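Local coordinates for protein putative adhesin (Bacteroides thetaiotaomicron, PDB 4QDG) that probably serves as a lipid-anchored outer-membrane component of a pilus of the gut microbiome, as in the FimB/Mfa2 family of fimbrial anchor proteins, and binds magnesium, at residues L17-D22 / G142-M147; V79-L84 / L126-L131; F170-T175 / Y195-Q200; P234-R239 / I248-I253. All blocks are in the same frame, centred on the assembly; numbering follows the deposited sequence. Where two conformers were deposited one is given.

Interaction 1. Residues L17-D22 / G142-M147; sequences LRFIYD and GTVEMM
The Y21 ring turns its edge to the backbone at M146: CD1 stands 3.5 Å from M146 O, which lies in the ring plane. Y127 meets the same ring edge-to-face. The F19 ring approaches V144 obliquely, CD2 3.8 Å from V144 CB; the two side chains run side by side and point the same way. The guanidinium of R18 has I20 CG2 3.5 Å above its plane, over the centre, and a water at its edge, in plane. That water accepts from R18 NH1 and also hydrogen-bonds T143 OG1. Between the rows of side chains, strands 17-20 and 142-145 run parallel, their short axes at 27°, in the first half of a protein of the transthyretin-like clan. Four backbone bonds join the two segments: R18 N to G142 O, V144 N to R18 O, I20 N to V144 O and M146 N to I20 O, the last being 2.8 Å and more bent than the rest, at 153°. L17, F19 and V144 share the buried face, where A80 touches both F19 and V144. On the other face I20 crosses T143 at about a right angle, CG1 3.7 Å from T143 CG2. D22 OD1 and E145 OE1 come within 4.6 Å, like charges that probably repel; one water donates to both D22 OD2 and E145 OE1, bridging the two carboxylates.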
# COMPACT_ATOMS: atom_id res chain seq x y z
N LEU A 17 6.75 21.52 -10.64
CA LEU A 17 6.14 20.63 -9.67
C LEU A 17 7.09 19.99 -8.71
O LEU A 17 8.12 19.46 -9.11
CB LEU A 17 5.34 19.51 -10.37
CG LEU A 17 4.27 19.97 -11.35
CD1 LEU A 17 3.59 18.77 -11.99
CD2 LEU A 17 3.25 20.87 -10.67
N ARG A 18 6.70 19.99 -7.43
CA ARG A 18 7.37 19.31 -6.32
C ARG A 18 6.53 18.07 -6.02
O ARG A 18 5.30 18.10 -6.15
CB ARG A 18 7.51 20.23 -5.08
CG ARG A 18 8.16 19.56 -3.87
CD ARG A 18 8.39 20.50 -2.71
NE ARG A 18 9.21 19.88 -1.67
CZ ARG A 18 8.93 19.87 -0.37
NH1 ARG A 18 7.83 20.47 0.08
NH2 ARG A 18 9.73 19.26 0.49
N PHE A 19 7.20 16.96 -5.70
CA PHE A 19 6.52 15.71 -5.37
C PHE A 19 6.87 15.30 -3.94
O PHE A 19 8.05 15.18 -3.61
CB PHE A 19 6.87 14.61 -6.38
CG PHE A 19 6.52 14.98 -7.79
CD1 PHE A 19 7.43 15.67 -8.60
CD2 PHE A 19 5.28 14.65 -8.33
CE1 PHE A 19 7.09 16.04 -9.90
CE2 PHE A 19 4.96 15.01 -9.64
CZ PHE A 19 5.86 15.72 -10.41
N ILE A 20 5.86 15.18 -3.08
CA ILE A 20 6.12 14.79 -1.67
C ILE A 20 5.30 13.55 -1.29
O ILE A 20 4.26 13.28 -1.89
CB ILE A 20 5.89 15.96 -0.66
CG1 ILE A 20 4.41 16.28 -0.43
CG2 ILE A 20 6.68 17.21 -1.08
CD1 ILE A 20 4.11 17.05 0.86
N TYR A 21 5.81 12.79 -0.30
CA TYR A 21 5.13 11.64 0.31
C TYR A 21 5.28 11.80 1.83
O TYR A 21 6.23 11.30 2.43
CB TYR A 21 5.62 10.28 -0.23
CG TYR A 21 5.25 9.08 0.64
CD1 TYR A 21 3.92 8.81 0.97
CD2 TYR A 21 6.24 8.27 1.20
CE1 TYR A 21 3.58 7.74 1.82
CE2 TYR A 21 5.91 7.20 2.03
CZ TYR A 21 4.58 6.93 2.33
OH TYR A 21 4.28 5.86 3.14
N ASP A 22 4.38 12.58 2.43
CA ASP A 22 4.34 12.82 3.88
C ASP A 22 3.08 12.12 4.50
O ASP A 22 2.90 12.19 5.70
CB ASP A 22 4.42 14.33 4.23
CG ASP A 22 3.20 15.20 3.99
OD1 ASP A 22 2.11 14.64 3.72
OD2 ASP A 22 3.31 16.44 4.14
N GLY A 142 3.80 24.26 -7.60
CA GLY A 142 2.77 23.38 -7.05
C GLY A 142 3.36 22.10 -6.50
O GLY A 142 4.36 21.62 -7.02
N THR A 143 2.73 21.56 -5.46
CA THR A 143 3.18 20.33 -4.82
C THR A 143 2.15 19.23 -4.98
O THR A 143 0.98 19.41 -4.64
CB THR A 143 3.50 20.58 -3.33
OG1 THR A 143 4.54 21.54 -3.25
CG2 THR A 143 3.89 19.30 -2.58
N VAL A 144 2.61 18.07 -5.48
CA VAL A 144 1.78 16.88 -5.64
C VAL A 144 2.03 16.04 -4.40
O VAL A 144 3.14 15.52 -4.21
CB VAL A 144 2.03 16.09 -6.94
CG1 VAL A 144 1.02 14.95 -7.04
CG2 VAL A 144 1.96 17.01 -8.17
N GLU A 145 1.03 16.00 -3.53
CA GLU A 145 1.06 15.27 -2.28
C GLU A 145 0.61 13.85 -2.56
O GLU A 145 -0.50 13.62 -3.06
CB GLU A 145 0.17 15.96 -1.24
CG GLU A 145 0.49 17.44 -1.08
CD GLU A 145 -0.18 18.11 0.10
OE1 GLU A 145 -0.40 17.43 1.13
OE2 GLU A 145 -0.41 19.34 0.02
N MSE A 146 1.51 12.89 -2.32
CA MSE A 146 1.23 11.52 -2.67
C MSE A 146 0.98 10.58 -1.49
O MSE A 146 1.40 10.86 -0.36
CB MSE A 146 2.36 11.00 -3.53
CG MSE A 146 2.45 11.80 -4.82
SE MSE A 146 3.93 11.26 -5.82
CE MSE A 146 3.14 9.67 -6.67
N MSE A 147 0.25 9.49 -1.78
CA MSE A 147 -0.04 8.46 -0.80
C MSE A 147 0.47 7.12 -1.28
O MSE A 147 0.68 6.96 -2.47
CB MSE A 147 -1.52 8.39 -0.44
CG MSE A 147 -2.44 7.94 -1.57
SE MSE A 147 -4.14 7.35 -0.83
CE MSE A 147 -3.64 5.62 -0.60
O HOH W 1 5.61 22.00 -0.52
O HOH W 2 2.09 13.34 0.78
O HOH W 3 0.08 14.79 2.12
O HOH W 4 1.36 18.15 3.28

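Interaction 2. Residues V79-L84 / L126-L131; sequences VAYGGL and LYWGEL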
# COMPACT_ATOMS: atom_id res chain seq x y z
N VAL A 79 -1.54 14.23 -12.68
CA VAL A 79 -1.66 12.98 -11.94
C VAL A 79 -0.29 12.38 -11.85
O VAL A 79 0.38 12.25 -12.86
CB VAL A 79 -2.72 11.99 -12.53
CG1 VAL A 79 -2.82 10.73 -11.68
CG2 VAL A 79 -4.10 12.65 -12.65
N ALA A 80 0.15 12.05 -10.63
CA ALA A 80 1.46 11.42 -10.41
C ALA A 80 1.32 10.01 -9.89
O ALA A 80 0.45 9.72 -9.05
CB ALA A 80 2.30 12.22 -9.42
N TYR A 81 2.18 9.13 -10.42
CA TYR A 81 2.28 7.75 -9.96
C TYR A 81 3.68 7.44 -9.61
O TYR A 81 4.58 7.84 -10.35
CB TYR A 81 1.79 6.72 -10.99
CG TYR A 81 0.29 6.68 -11.19
CD1 TYR A 81 -0.53 5.95 -10.33
CD2 TYR A 81 -0.31 7.33 -12.26
CE1 TYR A 81 -1.91 5.88 -10.53
CE2 TYR A 81 -1.68 7.25 -12.48
CZ TYR A 81 -2.48 6.52 -11.61
OH TYR A 81 -3.82 6.47 -11.84
N GLY A 82 3.87 6.74 -8.51
CA GLY A 82 5.16 6.24 -8.08
C GLY A 82 5.12 4.72 -8.15
O GLY A 82 4.12 4.12 -7.77
N GLY A 83 6.17 4.11 -8.68
CA GLY A 83 6.25 2.65 -8.75
C GLY A 83 5.60 1.99 -9.95
O GLY A 83 5.38 0.78 -9.93
N LEU A 84 5.30 2.76 -10.99
CA LEU A 84 4.70 2.28 -12.24
C LEU A 84 5.71 2.18 -13.37
O LEU A 84 5.54 1.35 -14.25
CB LEU A 84 3.58 3.23 -12.70
CG LEU A 84 2.13 2.89 -12.45
CD1 LEU A 84 1.26 3.67 -13.37
CD2 LEU A 84 1.84 1.46 -12.70
N LEU A 126 3.47 1.29 -4.55
CA LEU A 126 2.64 2.03 -5.50
C LEU A 126 2.21 3.31 -4.82
O LEU A 126 1.69 3.27 -3.71
CB LEU A 126 1.44 1.20 -6.02
CG LEU A 126 0.55 1.91 -7.05
CD1 LEU A 126 1.29 2.09 -8.38
CD2 LEU A 126 -0.76 1.16 -7.24
N TYR A 127 2.50 4.45 -5.46
CA TYR A 127 2.20 5.77 -4.92
C TYR A 127 1.33 6.55 -5.89
O TYR A 127 1.37 6.32 -7.09
CB TYR A 127 3.50 6.54 -4.59
CG TYR A 127 4.37 5.84 -3.58
CD1 TYR A 127 5.23 4.81 -3.96
CD2 TYR A 127 4.35 6.20 -2.23
CE1 TYR A 127 6.02 4.14 -3.02
CE2 TYR A 127 5.18 5.58 -1.30
CZ TYR A 127 6.00 4.53 -1.69
OH TYR A 127 6.81 3.88 -0.79
N TRP A 128 0.48 7.42 -5.34
CA TRP A 128 -0.46 8.21 -6.14
C TRP A 128 -0.73 9.55 -5.49
O TRP A 128 -0.85 9.64 -4.28
CB TRP A 128 -1.79 7.44 -6.33
CG TRP A 128 -2.83 8.21 -7.08
CD1 TRP A 128 -2.99 8.27 -8.43
CD2 TRP A 128 -3.82 9.08 -6.52
NE1 TRP A 128 -4.03 9.11 -8.75
CE2 TRP A 128 -4.56 9.61 -7.59
CE3 TRP A 128 -4.17 9.44 -5.21
CZ2 TRP A 128 -5.64 10.48 -7.39
CZ3 TRP A 128 -5.24 10.31 -5.01
CH2 TRP A 128 -5.96 10.81 -6.09
N GLY A 129 -0.92 10.55 -6.34
CA GLY A 129 -1.32 11.90 -5.97
C GLY A 129 -1.78 12.66 -7.20
O GLY A 129 -1.45 12.28 -8.33
N GLU A 130 -2.52 13.75 -6.99
CA GLU A 130 -2.98 14.61 -8.10
C GLU A 130 -3.04 16.09 -7.65
O GLU A 130 -3.10 16.37 -6.45
CB GLU A 130 -4.33 14.15 -8.67
CG GLU A 130 -5.46 14.13 -7.65
CD GLU A 130 -6.83 13.78 -8.19
OE1 GLU A 130 -6.91 13.29 -9.34
OE2 GLU A 130 -7.83 14.01 -7.47
N LEU A 131 -3.05 17.01 -8.63
CA LEU A 131 -3.08 18.43 -8.38
C LEU A 131 -3.62 19.20 -9.59
O LEU A 131 -3.27 18.88 -10.72
CB LEU A 131 -1.63 18.90 -8.05
CG LEU A 131 -1.44 20.39 -7.68
CD1 LEU A 131 -1.83 20.64 -6.25
CD2 LEU A 131 -0.00 20.83 -7.94
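Y81 and W128 face each other across a non-hydrogen-bonded pair of the antiparallel strands 79-82 and 127-131, and their rings meet obliquely. The tyrosine ring and the five-membered ring of the indole lie with centroids 5.0 Å apart and planes at 59°. The touching atoms are Y81 CE1 and W128 CD1, 3.4 Å apart, with the tyrosine carbon near the plane of the indole at its edge. W128 reaches this place because CG is anti to the backbone N (chi1 177°), whereas CG of Y81 sits beside its own N. On the same face V79 comes in from the side of the indole nitrogen, CG1 3.6 Å from W128 NE1. The contact buries that N-H, and the model holds no partner for it. The opposite face carries A80 and Y127. There G82 lies against Y127, whose CB is 3.9 Å from G82 CA. Two hydrogen-bonded pairs hold the strands. A80 and G129 exchange one bond each way, as do G82 and Y127; G82 N lies 2.9 Å from Y127 O, above the plane of that carbonyl. Beyond the strand L84 CG meets L126 CD1 at 4.2 Å. The carboxylate of E130 turns outside the contact, OE1 hydrogen-bonded to Y103 and H77. Strand 38-44 pairs with the far side of 75-82, strand 140-159 pairs with 127-137, and M93 of strand 91-94 packs on Y81.

Interaction 3. Residues F170-T175 / Y195-Q200; sequences FEFEIT and YTPWAQ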
# COMPACT_ATOMS: atom_id res chain seq x y z
N PHE A 170 1.16 -24.42 8.94
CA PHE A 170 0.12 -23.46 8.60
C PHE A 170 0.24 -22.79 7.26
O PHE A 170 1.33 -22.54 6.76
CB PHE A 170 0.10 -22.33 9.64
CG PHE A 170 -0.12 -22.82 11.05
CD1 PHE A 170 -1.41 -23.07 11.52
CD2 PHE A 170 0.95 -23.01 11.91
CE1 PHE A 170 -1.61 -23.47 12.84
CE2 PHE A 170 0.74 -23.45 13.22
CZ PHE A 170 -0.54 -23.67 13.68
N GLU A 171 -0.92 -22.46 6.71
CA GLU A 171 -1.14 -21.73 5.48
C GLU A 171 -1.76 -20.41 5.88
O GLU A 171 -2.67 -20.37 6.72
CB GLU A 171 -2.06 -22.52 4.54
CG GLU A 171 -1.34 -23.59 3.75
CD GLU A 171 -2.19 -24.42 2.81
OE1 GLU A 171 -3.44 -24.31 2.84
OE2 GLU A 171 -1.60 -25.21 2.03
N PHE A 172 -1.23 -19.32 5.30
CA PHE A 172 -1.67 -17.95 5.58
C PHE A 172 -2.20 -17.33 4.31
O PHE A 172 -1.58 -17.49 3.26
CB PHE A 172 -0.52 -17.10 6.13
CG PHE A 172 0.13 -17.63 7.38
CD1 PHE A 172 1.07 -18.66 7.32
CD2 PHE A 172 -0.08 -17.02 8.62
CE1 PHE A 172 1.73 -19.09 8.47
CE2 PHE A 172 0.57 -17.47 9.77
CZ PHE A 172 1.47 -18.50 9.69
N GLU A 173 -3.37 -16.68 4.39
CA GLU A 173 -3.99 -16.05 3.23
C GLU A 173 -4.66 -14.75 3.59
O GLU A 173 -5.16 -14.59 4.71
CB GLU A 173 -5.07 -16.96 2.62
CG GLU A 173 -4.55 -18.13 1.84
CD GLU A 173 -5.52 -19.30 1.70
OE1 GLU A 173 -6.64 -19.25 2.27
OE2 GLU A 173 -5.14 -20.28 1.02
N ILE A 174 -4.73 -13.86 2.60
CA ILE A 174 -5.51 -12.64 2.65
C ILE A 174 -6.35 -12.66 1.40
O ILE A 174 -5.81 -12.74 0.31
CB ILE A 174 -4.74 -11.31 2.86
CG1 ILE A 174 -4.15 -11.26 4.27
CG2 ILE A 174 -5.68 -10.11 2.64
CD1 ILE A 174 -3.11 -10.12 4.53
N THR A 175 -7.68 -12.71 1.56
CA THR A 175 -8.59 -12.59 0.43
C THR A 175 -9.10 -11.15 0.43
O THR A 175 -9.45 -10.59 1.48
CB THR A 175 -9.71 -13.63 0.44
OG1 THR A 175 -10.36 -13.61 1.72
CG2 THR A 175 -9.24 -15.02 0.03
N TYR A 195 -4.00 -13.49 -1.63
CA TYR A 195 -2.60 -13.19 -1.38
C TYR A 195 -2.04 -14.30 -0.50
O TYR A 195 -2.71 -14.71 0.46
CB TYR A 195 -2.42 -11.82 -0.67
CG TYR A 195 -2.87 -10.60 -1.44
CD1 TYR A 195 -2.03 -9.97 -2.35
CD2 TYR A 195 -4.10 -10.00 -1.18
CE1 TYR A 195 -2.43 -8.83 -3.04
CE2 TYR A 195 -4.49 -8.84 -1.82
CZ TYR A 195 -3.66 -8.25 -2.75
OH TYR A 195 -4.07 -7.08 -3.35
N THR A 196 -0.81 -14.76 -0.79
CA THR A 196 -0.12 -15.75 0.03
C THR A 196 1.22 -15.13 0.47
O THR A 196 1.64 -14.12 -0.10
CB THR A 196 0.00 -17.11 -0.68
OG1 THR A 196 0.75 -16.96 -1.88
CG2 THR A 196 -1.38 -17.78 -0.94
N PRO A 197 1.90 -15.66 1.50
CA PRO A 197 3.14 -15.00 1.97
C PRO A 197 4.32 -15.02 1.00
O PRO A 197 4.55 -16.01 0.29
CB PRO A 197 3.50 -15.80 3.22
CG PRO A 197 2.18 -16.41 3.67
CD PRO A 197 1.54 -16.79 2.38
N TRP A 198 5.05 -13.91 0.97
CA TRP A 198 6.28 -13.72 0.20
C TRP A 198 7.47 -14.21 1.07
O TRP A 198 8.54 -14.49 0.55
CB TRP A 198 6.45 -12.25 -0.27
CG TRP A 198 6.58 -11.22 0.81
CD1 TRP A 198 5.58 -10.46 1.33
CD2 TRP A 198 7.79 -10.80 1.46
NE1 TRP A 198 6.10 -9.55 2.22
CE2 TRP A 198 7.44 -9.77 2.36
CE3 TRP A 198 9.15 -11.15 1.34
CZ2 TRP A 198 8.38 -9.13 3.19
CZ3 TRP A 198 10.08 -10.51 2.15
CH2 TRP A 198 9.69 -9.53 3.08
N ALA A 199 7.26 -14.30 2.38
CA ALA A 199 8.21 -14.79 3.39
C ALA A 199 7.43 -15.47 4.50
O ALA A 199 6.33 -15.03 4.84
CB ALA A 199 9.05 -13.65 3.94
N GLN A 200 7.97 -16.56 5.02
CA GLN A 200 7.38 -17.37 6.09
C GLN A 200 8.52 -18.13 6.78
O GLN A 200 9.47 -18.53 6.13
CB GLN A 200 6.33 -18.33 5.51
CG GLN A 200 5.60 -19.22 6.52
CD GLN A 200 4.43 -19.95 5.92
OE1 GLN A 200 3.89 -19.55 4.89
NE2 GLN A 200 3.98 -21.00 6.59
O HOH W 5 1.30 -19.98 3.90
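Q200 reaches F170 and F172 through an extended side chain: CG is anti to the backbone N (chi1 -178°), and CD follows nearly straight (chi2 170°). The side chains of Q200 and F172 cross with ring and amide planes 81° apart. NE2 of Q200 comes to the ring edge, 3.5 Å from F172 CE1, and donates to F170 O at 3.1 Å. Its OE1 accepts from a water that in turn accepts from F172 N, so both ends of the amide are tied to strand 170-175. At the other end the backbones pair: I174 and Y195 form an antiparallel hydrogen-bonded pair, with Y195 N to I174 O at 2.8 Å. Strand 193-195, an outermost strand of the four-stranded antiparallel sheet, is joined to 170-176 here. After Y195 the chain leaves that edge. P197 packs CG against F172 CB at 3.7 Å, its CD 3.3 Å from F172 O, before the chain continues into the strand that holds Q200. I174 CG2 and Y195 CD2 touch more loosely, at 4.1 Å. Y195 OH is taken up by N178 and S224, while E173 turns its carboxylate to R239.

Interaction 4. Residues P234-R239 / I248-I253; sequences PKLTVR and INIPLI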
# COMPACT_ATOMS: atom_id res chain seq x y z
N PRO A 234 -12.32 -7.53 3.42
CA PRO A 234 -11.09 -8.36 3.33
C PRO A 234 -10.92 -9.29 4.54
O PRO A 234 -11.20 -8.90 5.70
CB PRO A 234 -9.95 -7.34 3.25
CG PRO A 234 -10.60 -6.06 2.88
CD PRO A 234 -12.00 -6.09 3.37
N LYS A 235 -10.45 -10.52 4.25
CA LYS A 235 -10.27 -11.54 5.27
C LYS A 235 -8.82 -12.00 5.42
O LYS A 235 -8.10 -12.15 4.44
CB LYS A 235 -11.15 -12.76 4.95
CG LYS A 235 -12.66 -12.50 5.03
CD LYS A 235 -13.20 -12.57 6.46
CE LYS A 235 -14.69 -12.31 6.52
NZ LYS A 235 -15.01 -10.86 6.35
N LEU A 236 -8.41 -12.24 6.69
CA LEU A 236 -7.12 -12.85 7.03
C LEU A 236 -7.47 -14.26 7.47
O LEU A 236 -8.34 -14.44 8.32
CB LEU A 236 -6.27 -12.11 8.06
CG LEU A 236 -5.08 -12.92 8.62
CD1 LEU A 236 -3.95 -13.06 7.58
CD2 LEU A 236 -4.55 -12.30 9.89
N THR A 237 -6.85 -15.26 6.83
CA THR A 237 -7.15 -16.67 7.16
C THR A 237 -5.87 -17.42 7.49
O THR A 237 -4.88 -17.29 6.76
CB THR A 237 -7.93 -17.35 6.00
OG1 THR A 237 -9.12 -16.61 5.74
CG2 THR A 237 -8.32 -18.78 6.31
N VAL A 238 -5.90 -18.20 8.59
CA VAL A 238 -4.78 -19.03 9.02
C VAL A 238 -5.33 -20.46 9.16
O VAL A 238 -6.26 -20.70 9.94
CB VAL A 238 -4.02 -18.52 10.27
CG1 VAL A 238 -2.82 -19.43 10.57
CG2 VAL A 238 -3.53 -17.09 10.07
N ARG A 239 -4.81 -21.38 8.34
CA ARG A 239 -5.29 -22.76 8.29
C ARG A 239 -4.21 -23.76 8.65
O ARG A 239 -3.08 -23.62 8.15
CB ARG A 239 -5.78 -23.04 6.87
CG ARG A 239 -6.60 -24.33 6.67
CD ARG A 239 -7.32 -24.36 5.33
NE ARG A 239 -6.46 -23.90 4.26
CZ ARG A 239 -6.65 -22.79 3.54
NH1 ARG A 239 -7.74 -22.06 3.71
NH2 ARG A 239 -5.76 -22.42 2.63
N ILE A 248 -7.85 -19.17 12.42
CA ILE A 248 -8.07 -17.72 12.34
C ILE A 248 -8.76 -17.43 10.99
O ILE A 248 -8.33 -17.91 9.93
CB ILE A 248 -6.77 -16.87 12.55
CG1 ILE A 248 -6.12 -17.15 13.91
CG2 ILE A 248 -7.05 -15.37 12.42
CD1 ILE A 248 -4.60 -17.00 13.93
N ASN A 249 -9.86 -16.67 11.04
CA ASN A 249 -10.64 -16.24 9.89
C ASN A 249 -11.36 -14.99 10.31
O ASN A 249 -12.47 -15.05 10.86
CB ASN A 249 -11.59 -17.31 9.36
CG ASN A 249 -12.32 -16.88 8.11
OD1 ASN A 249 -11.73 -16.41 7.14
ND2 ASN A 249 -13.62 -17.09 8.08
N ILE A 250 -10.72 -13.85 10.09
CA ILE A 250 -11.22 -12.59 10.60
C ILE A 250 -11.41 -11.53 9.54
O ILE A 250 -10.68 -11.53 8.54
CB ILE A 250 -10.21 -12.06 11.68
CG1 ILE A 250 -8.78 -11.86 11.08
CG2 ILE A 250 -10.17 -12.96 12.93
CD1 ILE A 250 -8.02 -10.74 11.60
N PRO A 251 -12.30 -10.54 9.79
CA PRO A 251 -12.35 -9.38 8.89
C PRO A 251 -11.16 -8.48 9.26
O PRO A 251 -11.16 -7.78 10.28
CB PRO A 251 -13.73 -8.76 9.18
CG PRO A 251 -14.17 -9.33 10.50
CD PRO A 251 -13.22 -10.38 10.95
N LEU A 252 -10.10 -8.59 8.45
CA LEU A 252 -8.82 -7.92 8.59
C LEU A 252 -8.91 -6.40 8.89
O LEU A 252 -8.21 -5.93 9.78
CB LEU A 252 -7.97 -8.15 7.31
CG LEU A 252 -6.61 -7.42 7.19
CD1 LEU A 252 -5.63 -7.83 8.32
CD2 LEU A 252 -5.98 -7.72 5.88
N ILE A 253 -9.76 -5.66 8.17
CA ILE A 253 -9.87 -4.20 8.29
C ILE A 253 -10.46 -3.81 9.67
O ILE A 253 -9.90 -2.92 10.35
CB ILE A 253 -10.62 -3.59 7.10
CG1 ILE A 253 -9.75 -3.76 5.84
CG2 ILE A 253 -10.95 -2.12 7.35
CD1 ILE A 253 -9.93 -2.88 4.79
O HOH W 6 -12.06 -6.69 6.80
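A beta hairpin, strands 235-240 and 246-251, runs straight into helix 252-263 here, and the contact spans both the antiparallel strand pair and the start of that helix. L236 and I250 form one hydrogen-bonded pair, each N donating to the other's O at 3.0 Å. V238 and I248 form the next, V238 N bonding I248 O while the return bond from I248 N is weak. On the buried face L236 and I250 lie side by side, CB of the leucine 3.9 Å from I250 CG1, and V238 meets I248 CB to CB at the same distance. On the other face T237 OG1 donates to N249 OD1 at 3.0 Å; CG of N249 is anti to its backbone N (chi1 -176°), and the donor is tilted 20° from the amide carbonyl plane. At the helix start, P251 is the N-cap. P234 O accepts from L252 N at 3.0 Å, a bent bond (132°), and a water links the same oxygen to I253 N. Beside it P234 CG packs on CG1 and CD1 of I253. M281 and F283 of strand 278-285 pack against the face formed by L236, I248, I250 and L252. Strand 246-251 is thus an outermost strand of the antiparallel sheet ordered 193-195, 170-176, 235-240, 246-251, with helix 252-263 following it directly.

Along the chain, interaction 2 falls within the span between the two segments of interaction 1; interactions 3 and 4 come later, one after the other. Interactions 1 and 2 lie with centres 9 Å apart and are joined by neighbouring strands 127-137 and 140-159, where M147 N probably bonds W128 O. Interactions 3 and 4, 11 Å apart, share the antiparallel sheet in which 170-176 and 235-240 are adjacent, and a salt bridge from E173 to R239 ties them together. The pairs sit on opposite sides of the chain's centre, their centres 27 to 34 Å apart. Long strand 140-159 reaches from interaction 1 to the packing beneath interactions 3 and 4, so it connects both halves of this elongated, probably anchor-type protein.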